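Local coordinates for bacillaene synthase dehydratase PksH (Bacillus subtilis, PDB 3HP0), which catalyses the dehydration of a carrier-tethered (S)-3-hydroxy-3-methylglutaryl group to a 3-methylglutaconyl group during synthesis of the antibiotic bacillaene, at residues T52-E57 with G99-I104; F118-D123 with W178-A183. All coordinates share one frame; numbering follows the deposited sequence.

Contact 1 of 2, residues T52-E57 with G99-I104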
loop_
_atom_site.group_PDB
_atom_site.type_symbol
_atom_site.label_atom_id
_atom_site.label_comp_id
_atom_site.label_asym_id
_atom_site.label_seq_id
_atom_site.Cartn_x
_atom_site.Cartn_y
_atom_site.Cartn_z
ATOM N N THR A 52 4.503 19.847 -1.051
ATOM C CA THR A 52 3.049 19.723 -1.093
ATOM C C THR A 52 2.598 18.415 -1.721
ATOM O O THR A 52 1.418 18.068 -1.645
ATOM C CB THR A 52 2.400 20.856 -1.916
ATOM O OG1 THR A 52 2.832 20.766 -3.281
ATOM C CG2 THR A 52 2.780 22.195 -1.356
ATOM N N VAL A 53 3.520 17.700 -2.357
ATOM C CA VAL A 53 3.154 16.436 -2.986
ATOM C C VAL A 53 4.195 15.361 -2.741
ATOM O O VAL A 53 5.385 15.633 -2.784
ATOM C CB VAL A 53 2.964 16.575 -4.538
ATOM C CG1 VAL A 53 2.522 15.236 -5.138
ATOM C CG2 VAL A 53 1.937 17.647 -4.858
ATOM N N VAL A 54 3.734 14.136 -2.482
ATOM C CA VAL A 54 4.628 13.004 -2.273
ATOM C C VAL A 54 4.240 11.924 -3.277
ATOM O O VAL A 54 3.079 11.500 -3.321
ATOM C CB VAL A 54 4.498 12.409 -0.856
ATOM C CG1 VAL A 54 5.474 11.252 -0.700
ATOM C CG2 VAL A 54 4.748 13.483 0.207
ATOM N N VAL A 55 5.205 11.486 -4.083
ATOM C CA VAL A 55 4.959 10.453 -5.084
ATOM C C VAL A 55 5.653 9.151 -4.690
ATOM O O VAL A 55 6.797 9.155 -4.238
ATOM C CB VAL A 55 5.468 10.887 -6.480
ATOM C CG1 VAL A 55 5.266 9.762 -7.477
ATOM C CG2 VAL A 55 4.731 12.145 -6.938
ATOM N N LEU A 56 4.944 8.044 -4.856
ATOM C CA LEU A 56 5.479 6.730 -4.530
ATOM C C LEU A 56 5.694 5.976 -5.835
ATOM O O LEU A 56 4.838 6.007 -6.712
ATOM C CB LEU A 56 4.497 5.958 -3.639
ATOM C CG LEU A 56 4.337 6.351 -2.160
ATOM C CD1 LEU A 56 4.005 7.831 -2.025
ATOM C CD2 LEU A 56 3.243 5.494 -1.529
ATOM N N GLU A 57 6.820 5.288 -5.976
ATOM C CA GLU A 57 7.072 4.571 -7.223
ATOM C C GLU A 57 8.248 3.606 -7.169
ATOM O O GLU A 57 8.650 3.146 -6.095
ATOM C CB GLU A 57 7.324 5.576 -8.329
ATOM C CG GLU A 57 8.501 6.471 -8.022
ATOM C CD GLU A 57 8.829 7.403 -9.156
ATOM O OE1 GLU A 57 10.005 7.811 -9.253
ATOM O OE2 GLU A 57 7.915 7.737 -9.944
ATOM N N GLY A 99 -1.588 13.233 6.121
ATOM C CA GLY A 99 -0.572 14.265 6.112
ATOM C C GLY A 99 -0.836 15.528 5.316
ATOM O O GLY A 99 -1.657 15.543 4.398
ATOM N N PRO A 100 -0.124 16.617 5.650
ATOM C CA PRO A 100 -0.274 17.905 4.969
ATOM C C PRO A 100 0.413 17.888 3.601
ATOM O O PRO A 100 1.392 18.599 3.363
ATOM C CB PRO A 100 0.378 18.879 5.941
ATOM C CG PRO A 100 1.547 18.074 6.446
ATOM C CD PRO A 100 0.934 16.686 6.681
ATOM N N TYR A 101 -0.117 17.056 2.712
ATOM C CA TYR A 101 0.380 16.919 1.348
ATOM C C TYR A 101 -0.479 15.912 0.608
ATOM O O TYR A 101 -1.106 15.054 1.213
ATOM C CB TYR A 101 1.843 16.464 1.329
ATOM C CG TYR A 101 2.180 15.467 2.407
ATOM C CD1 TYR A 101 1.553 14.217 2.448
ATOM C CD2 TYR A 101 3.088 15.788 3.420
ATOM C CE1 TYR A 101 1.809 13.316 3.464
ATOM C CE2 TYR A 101 3.355 14.887 4.449
ATOM C CZ TYR A 101 2.705 13.650 4.466
ATOM O OH TYR A 101 2.919 12.772 5.504
ATOM N N VAL A 102 -0.517 16.047 -0.709
ATOM C CA VAL A 102 -1.280 15.152 -1.548
ATOM C C VAL A 102 -0.368 13.989 -1.890
ATOM O O VAL A 102 0.721 14.191 -2.436
ATOM C CB VAL A 102 -1.744 15.892 -2.822
ATOM C CG1 VAL A 102 -2.342 14.920 -3.823
ATOM C CG2 VAL A 102 -2.772 16.967 -2.428
ATOM N N THR A 103 -0.786 12.773 -1.529
ATOM C CA THR A 103 0.030 11.605 -1.819
ATOM C C THR A 103 -0.468 10.938 -3.088
ATOM O O THR A 103 -1.668 10.905 -3.350
ATOM C CB THR A 103 0.043 10.609 -0.632
ATOM O OG1 THR A 103 -1.280 10.141 -0.369
ATOM C CG2 THR A 103 0.591 11.300 0.622
ATOM N N ILE A 104 0.472 10.426 -3.875
ATOM C CA ILE A 104 0.158 9.790 -5.148
ATOM C C ILE A 104 0.902 8.493 -5.374
ATOM O O ILE A 104 2.106 8.417 -5.158
ATOM C CB ILE A 104 0.538 10.682 -6.365
ATOM C CG1 ILE A 104 -0.036 12.084 -6.214
ATOM C CG2 ILE A 104 0.027 10.043 -7.657
ATOM C CD1 ILE A 104 0.355 12.991 -7.356
#

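Contact 2 of 2, residues F118-D123 with W178-A183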
loop_
_atom_site.group_PDB
_atom_site.type_symbol
_atom_site.label_atom_id
_atom_site.label_comp_id
_atom_site.label_asym_id
_atom_site.label_seq_id
_atom_site.Cartn_x
_atom_site.Cartn_y
_atom_site.Cartn_z
ATOM N N PHE A 118 -0.651 0.489 -0.020
ATOM C CA PHE A 118 -0.077 1.743 -0.497
ATOM C C PHE A 118 -0.938 2.467 -1.539
ATOM O O PHE A 118 -1.270 3.634 -1.365
ATOM C CB PHE A 118 1.324 1.489 -1.080
ATOM C CG PHE A 118 2.385 1.291 -0.039
ATOM C CD1 PHE A 118 2.931 2.384 0.627
ATOM C CD2 PHE A 118 2.827 0.008 0.301
ATOM C CE1 PHE A 118 3.903 2.211 1.620
ATOM C CE2 PHE A 118 3.805 -0.176 1.301
ATOM C CZ PHE A 118 4.338 0.933 1.959
ATOM N N VAL A 119 -1.301 1.777 -2.615
ATOM C CA VAL A 119 -2.099 2.388 -3.673
ATOM C C VAL A 119 -3.466 2.882 -3.200
ATOM O O VAL A 119 -3.931 3.947 -3.616
ATOM C CB VAL A 119 -2.296 1.407 -4.853
ATOM C CG1 VAL A 119 -3.229 2.007 -5.875
ATOM C CG2 VAL A 119 -0.939 1.081 -5.500
ATOM N N SER A 120 -4.099 2.105 -2.329
ATOM C CA SER A 120 -5.410 2.444 -1.806
ATOM C C SER A 120 -5.353 3.648 -0.886
ATOM O O SER A 120 -6.251 4.491 -0.910
ATOM C CB SER A 120 -5.989 1.268 -1.014
ATOM O OG SER A 120 -6.020 0.080 -1.784
ATOM N N ALA A 121 -4.298 3.707 -0.073
ATOM C CA ALA A 121 -4.115 4.775 0.899
ATOM C C ALA A 121 -3.763 6.141 0.322
ATOM O O ALA A 121 -4.181 7.168 0.874
ATOM C CB ALA A 121 -3.052 4.363 1.907
ATOM N N THR A 122 -2.996 6.165 -0.771
ATOM C CA THR A 122 -2.604 7.428 -1.361
ATOM C C THR A 122 -3.839 8.210 -1.767
ATOM O O THR A 122 -4.876 7.625 -2.082
ATOM C CB THR A 122 -1.646 7.229 -2.583
ATOM O OG1 THR A 122 -2.289 6.481 -3.631
ATOM C CG2 THR A 122 -0.378 6.489 -2.132
ATOM N N ASP A 123 -3.736 9.534 -1.722
ATOM C CA ASP A 123 -4.846 10.412 -2.091
ATOM C C ASP A 123 -5.223 10.222 -3.556
ATOM O O ASP A 123 -6.387 10.372 -3.925
ATOM C CB ASP A 123 -4.461 11.878 -1.902
ATOM C CG ASP A 123 -4.245 12.248 -0.451
ATOM O OD1 ASP A 123 -5.195 12.097 0.351
ATOM O OD2 ASP A 123 -3.130 12.701 -0.119
ATOM N N TRP A 178 -13.934 0.687 -10.867
ATOM C CA TRP A 178 -14.251 0.536 -9.449
ATOM C C TRP A 178 -13.809 1.689 -8.549
ATOM O O TRP A 178 -14.347 1.873 -7.459
ATOM C CB TRP A 178 -13.645 -0.759 -8.913
ATOM C CG TRP A 178 -14.169 -2.001 -9.567
ATOM C CD1 TRP A 178 -15.123 -2.084 -10.543
ATOM C CD2 TRP A 178 -13.772 -3.347 -9.280
ATOM N NE1 TRP A 178 -15.344 -3.397 -10.877
ATOM C CE2 TRP A 178 -14.534 -4.194 -10.112
ATOM C CE3 TRP A 178 -12.855 -3.921 -8.387
ATOM C CZ2 TRP A 178 -14.399 -5.585 -10.088
ATOM C CZ3 TRP A 178 -12.722 -5.300 -8.363
ATOM C CH2 TRP A 178 -13.496 -6.117 -9.204
ATOM N N GLY A 179 -12.829 2.462 -8.994
ATOM C CA GLY A 179 -12.358 3.562 -8.181
ATOM C C GLY A 179 -11.051 3.236 -7.488
ATOM O O GLY A 179 -10.537 4.067 -6.742
ATOM N N LEU A 180 -10.520 2.031 -7.721
ATOM C CA LEU A 180 -9.250 1.629 -7.119
ATOM C C LEU A 180 -8.148 2.588 -7.562
ATOM O O LEU A 180 -7.258 2.928 -6.790
ATOM C CB LEU A 180 -8.876 0.204 -7.521
ATOM C CG LEU A 180 -7.475 -0.244 -7.058
ATOM C CD1 LEU A 180 -7.249 0.150 -5.596
ATOM C CD2 LEU A 180 -7.318 -1.753 -7.227
ATOM N N ILE A 181 -8.201 3.021 -8.813
ATOM C CA ILE A 181 -7.221 3.958 -9.306
ATOM C C ILE A 181 -7.948 5.097 -10.019
ATOM O O ILE A 181 -8.980 4.886 -10.668
ATOM C CB ILE A 181 -6.183 3.284 -10.286
ATOM C CG1 ILE A 181 -6.912 2.489 -11.353
ATOM C CG2 ILE A 181 -5.205 2.389 -9.526
ATOM C CD1 ILE A 181 -7.264 3.325 -12.548
ATOM N N ASP A 182 -7.422 6.308 -9.868
ATOM C CA ASP A 182 -7.981 7.490 -10.509
ATOM C C ASP A 182 -7.061 7.660 -11.714
ATOM O O ASP A 182 -5.853 7.781 -11.550
ATOM C CB ASP A 182 -7.847 8.722 -9.587
ATOM C CG ASP A 182 -8.145 8.412 -8.134
ATOM O OD1 ASP A 182 -7.232 7.968 -7.399
ATOM O OD2 ASP A 182 -9.301 8.604 -7.690
ATOM N N ALA A 183 -7.596 7.631 -12.922
ATOM C CA ALA A 183 -6.755 7.814 -14.121
ATOM C C ALA A 183 -5.587 6.833 -14.322
ATOM O O ALA A 183 -4.861 6.471 -13.403
ATOM C CB ALA A 183 -6.211 9.218 -14.154
#

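Contact 1 of 2, residues T52-E57 with G99-I104
Strands 53-57 and 102-107 run side by side in the parallel part of the crotonase-fold sheet; the axes of 53-57 and 102-104 pass 4.8 Å apart at their closest, 14° from parallel. Four backbone hydrogen bonds join them in the zigzag of parallel strands, Val102, Val54 and Ile104 each using both N-H and C=O across the pair. Val102 N meets Thr52 O at 3.0 Å from above the carbonyl plane, whereas Leu56 N approaches Ile104 O at 2.9 Å almost along the C=O axis.

The tightly packed part is the middle of the pair, on both faces. On the face of Val53, Val55, Val102 and Ile104, Ile104 has CG1 anti to its carbonyl carbon (chi1 -51°), and its long arm crosses Val53 obliquely, bringing CD1 to 3.8 Å from Val53 CG1. Beta-branched residues suit this place, since they favour extended backbones; Leu196 and Leu199 of helix 190-199 cover Val53. On the reverse face, Val54 CG2 lies over the face of the Tyr101 ring, shifted toward its rim, a CH-pi contact of 4.1 Å to the ring centroid. The crowded chi1 of Tyr101 (37°) stands the ring beside Val54, and Gly99 C lies 3.8 Å above the plane on the other face, so the ring is sandwiched. Gly99, with no side chain, suits a place pressed against the ring.

The looser side lies at the ends, where partly exposed Pro100, centre of an inverse gamma turn, and Glu57 stand clear of the opposite segment. Thr103 OG1, within the buried part, is bonded to Leu96 O of helix 87-98. Most backbone groups between the strands pair with each other, while Asp123 takes Thr103 N and Lys211 takes Tyr101 O; the side chains around them are mainly apolar.

Contact 2 of 2, residues F118-D123 with W178-A183
In the crotonase fold of PksH, the loop 179-183 that follows helix 172-178 passes the C-terminal end of helix 115-121, burying a modest 146 Å². Gly179 is the turning point: it has a positive phi (102°), which glycine takes up easily, so it fits where the chain leaves the helix.

Leu180 comes next. With CG anti to the backbone N (chi1 174°), it sends CD1 toward the helix, 4.0 Å from Ser120 OG and 4.4 Å from Val119 CG1. Serine suits this place because its hydroxyl is taken up by Leu116 O, one helical turn earlier, so it can lie beside a leucine methyl. Ile181 then lies alongside Val119, the two pointing the same way. Its CG1 takes the crowded position (chi1 50°), which leaves CG2 as the branch that meets Val119 CG1, at 4.2 Å; both residues also rest on Ala125 of strand 124-127.

At Asp182 the apolar packing gives way to charge. Its OD1 accepts from Ala125 N and forms a salt bridge with Arg154, whose guanidinium also bonds the carbonyls of Ser120, Thr122 and Gly179. One arginine thus ties both segments together, and its charge, with the N-H of Ala125, probably favours an ionised Asp182. Toward the other segment, Asp182 OD1 comes no nearer than 4.3 Å, to Asp123 O.

In the fold
Contact 1 comes first along the chain and closes before contact 2 opens; their centres are about 13 Å apart. Contact 1 pairs the central strand 53-57 of the five-stranded sheet with 102-107, and contact 2 joins helix 115-121 and the loop after helix 172-178 beside the edge strand 124-127. They meet where Asp123, just before that edge strand, places OD2 2.7 Å from Thr103 N, a probable hydrogen bond, while Lys211 bridges them by bonding Tyr101 O and Asp123 OD2. The sheet is thus tied to the turn after helix 115-121. Contact 2 is near the active site, the side chain of Ser120 lying about 11 Å from that of catalytic Glu137; contact 1 lies away from it.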